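PDB 5JSC: putative acyl-CoA dehydrogenase from Burkholderia xenovorans, which binds flavin-adenine dinucleotide and is probably a flavoprotein of the acyl-CoA dehydrogenase family. Local coordinates for residues Ser153-Ala156 / Ala157-Leu160. Numbering follows the deposited sequence.
Sequences SDVA and AMTL. With FAD (flavin-adenine dinucleotide), chain M.
The methyl group of Ala157 sits over one face of the Asp154 carboxylate, nearer its OD2 side, with CB 3.4 Å from OD2. Ser153 OG meets the adenine of FAD at its edge, in the ring plane, 3.3 Å from FAD C8A. The carboxylate of Asp154 has its polar partner across the subunit boundary: OD2 accepts a hydrogen bond from the backbone N of Phe290 of the second subunit. Asp154 CG is anti to the backbone N (chi1 -172°), which carries the carboxylate alongside Ala157. From Asp154 to Met158 the backbone makes a short 3-10 turn. Ala157 N donates to Asp154 O at 3.1 Å, and Met158 N donates to Val155 O at 3.1 Å. Met158 bends at chi3 (68°) and brings its methyl back, so that CE lies 3.6 Å from Val155 CG1 and 3.4 Å from Val155 O. Just before the turn, Ser153 N and OG both donate hydrogen bonds to the single phosphate oxygen FAD O1A (3.0 and 2.8 Å). The turn lies in the loop between strands 144-145 and 161-165, within the acyl-CoA dehydrogenase middle domain. Val155 and Ala156 pack on Phe251 of helix 250-286. Met158 packs on Phe190 of strand 186-192 and Lys175 of strand 168-179.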
ATOM      1  N   SER C 153      23.083 -12.348   3.398  1.00 11.91           N
ATOM      2  CA  SER C 153      22.784 -11.893   2.041  1.00 11.40           C
ATOM      3  C   SER C 153      24.037 -11.860   1.173  1.00 12.64           C
ATOM      4  O   SER C 153      23.999 -12.243  -0.003  1.00 13.24           O
ATOM      5  CB  SER C 153      22.147 -10.504   2.084  1.00 10.70           C
ATOM      6  OG  SER C 153      20.970 -10.514   2.869  1.00 11.83           O
ATOM      7  N   ASP C 154      25.154 -11.395   1.730  1.00 12.11           N
ATOM      8  CA  ASP C 154      26.391 -11.210   0.969  1.00 11.71           C
ATOM      9  C   ASP C 154      27.223 -12.493   1.007  1.00 12.46           C
ATOM     10  O   ASP C 154      28.314 -12.553   1.574  1.00 14.69           O
ATOM     11  CB  ASP C 154      27.168 -10.020   1.515  1.00 12.56           C
ATOM     12  CG  ASP C 154      28.362  -9.650   0.656  1.00 14.10           C
ATOM     13  OD1 ASP C 154      28.512 -10.206  -0.456  1.00 14.93           O
ATOM     14  OD2 ASP C 154      29.152  -8.796   1.104  1.00 16.73           O
ATOM     15  N   VAL C 155      26.678 -13.514   0.336  1.00 14.49           N
ATOM     16  CA  VAL C 155      27.283 -14.843   0.272  1.00 17.02           C
ATOM     17  C   VAL C 155      28.671 -14.781  -0.339  1.00 15.96           C
ATOM     18  O   VAL C 155      29.584 -15.517   0.069  1.00 15.92           O
ATOM     19  CB  VAL C 155      26.372 -15.782  -0.544  1.00 19.82           C
ATOM     20  CG1 VAL C 155      27.044 -17.119  -0.786  1.00 21.70           C
ATOM     21  CG2 VAL C 155      25.054 -15.961   0.146  1.00 19.52           C
ATOM     22  N   ALA C 156      28.845 -13.931  -1.352  1.00 16.04           N
ATOM     23  CA  ALA C 156      30.112 -13.890  -2.065  1.00 16.40           C
ATOM     24  C   ALA C 156      31.261 -13.491  -1.162  1.00 15.92           C
ATOM     25  O   ALA C 156      32.415 -13.760  -1.506  1.00 18.10           O
ATOM     26  CB  ALA C 156      30.033 -12.924  -3.248  1.00 17.75           C
ATOM     27  N   ALA C 157      30.980 -12.857  -0.020  1.00 15.59           N
ATOM     28  CA  ALA C 157      32.014 -12.405   0.898  1.00 16.58           C
ATOM     29  C   ALA C 157      32.121 -13.272   2.152  1.00 16.54           C
ATOM     30  O   ALA C 157      32.662 -12.811   3.163  1.00 18.89           O
ATOM     31  CB  ALA C 157      31.763 -10.947   1.288  1.00 19.66           C
ATOM     32  N   MET C 158      31.627 -14.510   2.112  1.00 15.61           N
ATOM     33  CA  MET C 158      31.728 -15.386   3.274  1.00 14.89           C
ATOM     34  C   MET C 158      33.185 -15.547   3.695  1.00 15.07           C
ATOM     35  O   MET C 158      34.105 -15.430   2.879  1.00 16.89           O
ATOM     36  CB  MET C 158      31.115 -16.755   2.968  1.00 13.91           C
ATOM     37  CG  MET C 158      31.939 -17.586   1.994  1.00 14.65           C
ATOM     38  SD  MET C 158      31.266 -19.246   1.781  1.00 15.85           S
ATOM     39  CE  MET C 158      29.743 -18.851   0.931  1.00 17.50           C
ATOM     40  N   THR C 159      33.397 -15.825   4.988  1.00 15.86           N
ATOM     41  CA  THR C 159      34.749 -15.913   5.529  1.00 16.00           C
ATOM     42  C   THR C 159      35.112 -17.253   6.153  1.00 16.36           C
ATOM     43  O   THR C 159      36.267 -17.419   6.564  1.00 18.64           O
ATOM     44  CB  THR C 159      34.995 -14.812   6.571  1.00 19.49           C
ATOM     45  OG1 THR C 159      34.117 -14.990   7.690  1.00 21.91           O
ATOM     46  CG2 THR C 159      34.768 -13.448   5.958  1.00 21.33           C
ATOM     47  N   LEU C 160      34.188 -18.215   6.242  1.00 14.72           N
ATOM     48  CA  LEU C 160      34.605 -19.548   6.667  1.00 15.69           C
ATOM     49  C   LEU C 160      35.685 -20.045   5.715  1.00 15.42           C
ATOM     50  O   LEU C 160      35.489 -20.052   4.497  1.00 16.59           O
ATOM     51  CB  LEU C 160      33.419 -20.517   6.689  1.00 16.67           C
ATOM     52  CG  LEU C 160      33.822 -21.962   7.009  1.00 20.72           C
ATOM     53  CD1 LEU C 160      34.070 -22.113   8.477  1.00 24.12           C
ATOM     54  CD2 LEU C 160      32.764 -22.952   6.566  1.00 24.77           C
TER
HETATM   55  PA  FAD M 501      21.715  -9.424   6.298  1.00 11.38           P
HETATM   56  O1A FAD M 501      22.496 -10.056   5.209  1.00 12.63           O
HETATM   57  O2A FAD M 501      22.487  -8.579   7.314  1.00 12.03           O
HETATM   58  O5B FAD M 501      20.566  -8.553   5.631  1.00 10.28           O
HETATM   59  C5B FAD M 501      19.720  -7.736   6.465  1.00  9.28           C
HETATM   60  C4B FAD M 501      18.648  -7.188   5.559  1.00  9.99           C
HETATM   61  O4B FAD M 501      19.259  -6.323   4.585  1.00 11.42           O
HETATM   62  C3B FAD M 501      17.931  -8.221   4.701  1.00 10.76           C
HETATM   63  O3B FAD M 501      16.929  -8.949   5.416  1.00 12.35           O
HETATM   64  C2B FAD M 501      17.369  -7.354   3.572  1.00 10.58           C
HETATM   65  O2B FAD M 501      16.142  -6.750   3.984  1.00 12.84           O
HETATM   66  C1B FAD M 501      18.451  -6.270   3.426  1.00 10.74           C
HETATM   67  N9A FAD M 501      19.326  -6.409   2.268  1.00 10.69           N
HETATM   68  C8A FAD M 501      20.137  -7.470   1.961  1.00 12.37           C
HETATM   69  N7A FAD M 501      20.885  -7.283   0.902  1.00 13.10           N
HETATM   70  C5A FAD M 501      20.540  -6.007   0.475  1.00 12.28           C
HETATM   71  C6A FAD M 501      20.989  -5.211  -0.594  1.00 13.18           C
HETATM   72  N6A FAD M 501      21.906  -5.609  -1.483  1.00 15.11           N
HETATM   73  N1A FAD M 501      20.449  -3.980  -0.734  1.00 13.54           N
HETATM   74  C2A FAD M 501      19.512  -3.586   0.139  1.00 12.19           C
HETATM   75  N3A FAD M 501      19.011  -4.251   1.187  1.00 10.29           N
HETATM   76  C4A FAD M 501      19.575  -5.461   1.304  1.00  9.81           C
HETATM   77  N1  FAD M 501      20.913 -19.957   6.298  1.00 10.01           N
HETATM   78  C2  FAD M 501      21.574 -21.088   5.899  1.00  9.87           C
HETATM   79  O2  FAD M 501      22.704 -21.042   5.383  1.00 12.33           O
HETATM   80  N3  FAD M 501      20.988 -22.313   6.080  1.00 10.71           N
HETATM   81  C4  FAD M 501      19.748 -22.539   6.645  1.00 11.10           C
HETATM   82  O4  FAD M 501      19.354 -23.685   6.842  1.00 13.31           O
HETATM   83  C4X FAD M 501      19.045 -21.352   7.034  1.00 10.75           C
HETATM   84  N5  FAD M 501      17.895 -21.488   7.634  1.00 11.62           N
HETATM   85  C5X FAD M 501      17.313 -20.359   8.190  1.00 10.98           C
HETATM   86  C6  FAD M 501      16.168 -20.512   8.969  1.00 11.48           C
HETATM   87  C7  FAD M 501      15.603 -19.431   9.635  1.00 12.07           C
HETATM   88  C7M FAD M 501      14.391 -19.650  10.504  1.00 12.48           C
HETATM   89  C8  FAD M 501      16.184 -18.155   9.500  1.00 12.50           C
HETATM   90  C8M FAD M 501      15.605 -16.956  10.209  1.00 15.05           C
HETATM   91  C9  FAD M 501      17.316 -17.997   8.707  1.00 11.15           C
HETATM   92  C9A FAD M 501      17.889 -19.087   8.058  1.00  9.83           C
HETATM   93  N10 FAD M 501      19.094 -18.976   7.330  1.00  9.88           N
HETATM   94  C10 FAD M 501      19.713 -20.096   6.832  1.00  9.49           C
HETATM   95  C1' FAD M 501      19.759 -17.669   7.247  1.00 10.71           C
HETATM   96  C2' FAD M 501      19.132 -16.736   6.215  1.00 10.25           C
HETATM   97  O2' FAD M 501      19.397 -17.192   4.890  1.00 12.74           O
HETATM   98  C3' FAD M 501      19.707 -15.331   6.395  1.00 10.84           C
HETATM   99  O3' FAD M 501      19.200 -14.865   7.637  1.00 10.75           O
HETATM  100  C4' FAD M 501      19.326 -14.357   5.281  1.00 10.76           C
HETATM  101  O4' FAD M 501      20.037 -14.706   4.092  1.00 12.40           O
HETATM  102  C5' FAD M 501      19.619 -12.920   5.663  1.00 10.65           C
HETATM  103  O5' FAD M 501      21.015 -12.831   6.013  1.00 11.10           O
HETATM  104  P   FAD M 501      21.360 -12.041   7.389  1.00 11.15           P
HETATM  105  O1P FAD M 501      20.542 -12.556   8.523  1.00 11.27           O
HETATM  106  O2P FAD M 501      22.843 -12.073   7.602  1.00 12.14           O
HETATM  107  O3P FAD M 501      20.912 -10.538   7.101  1.00  9.85           O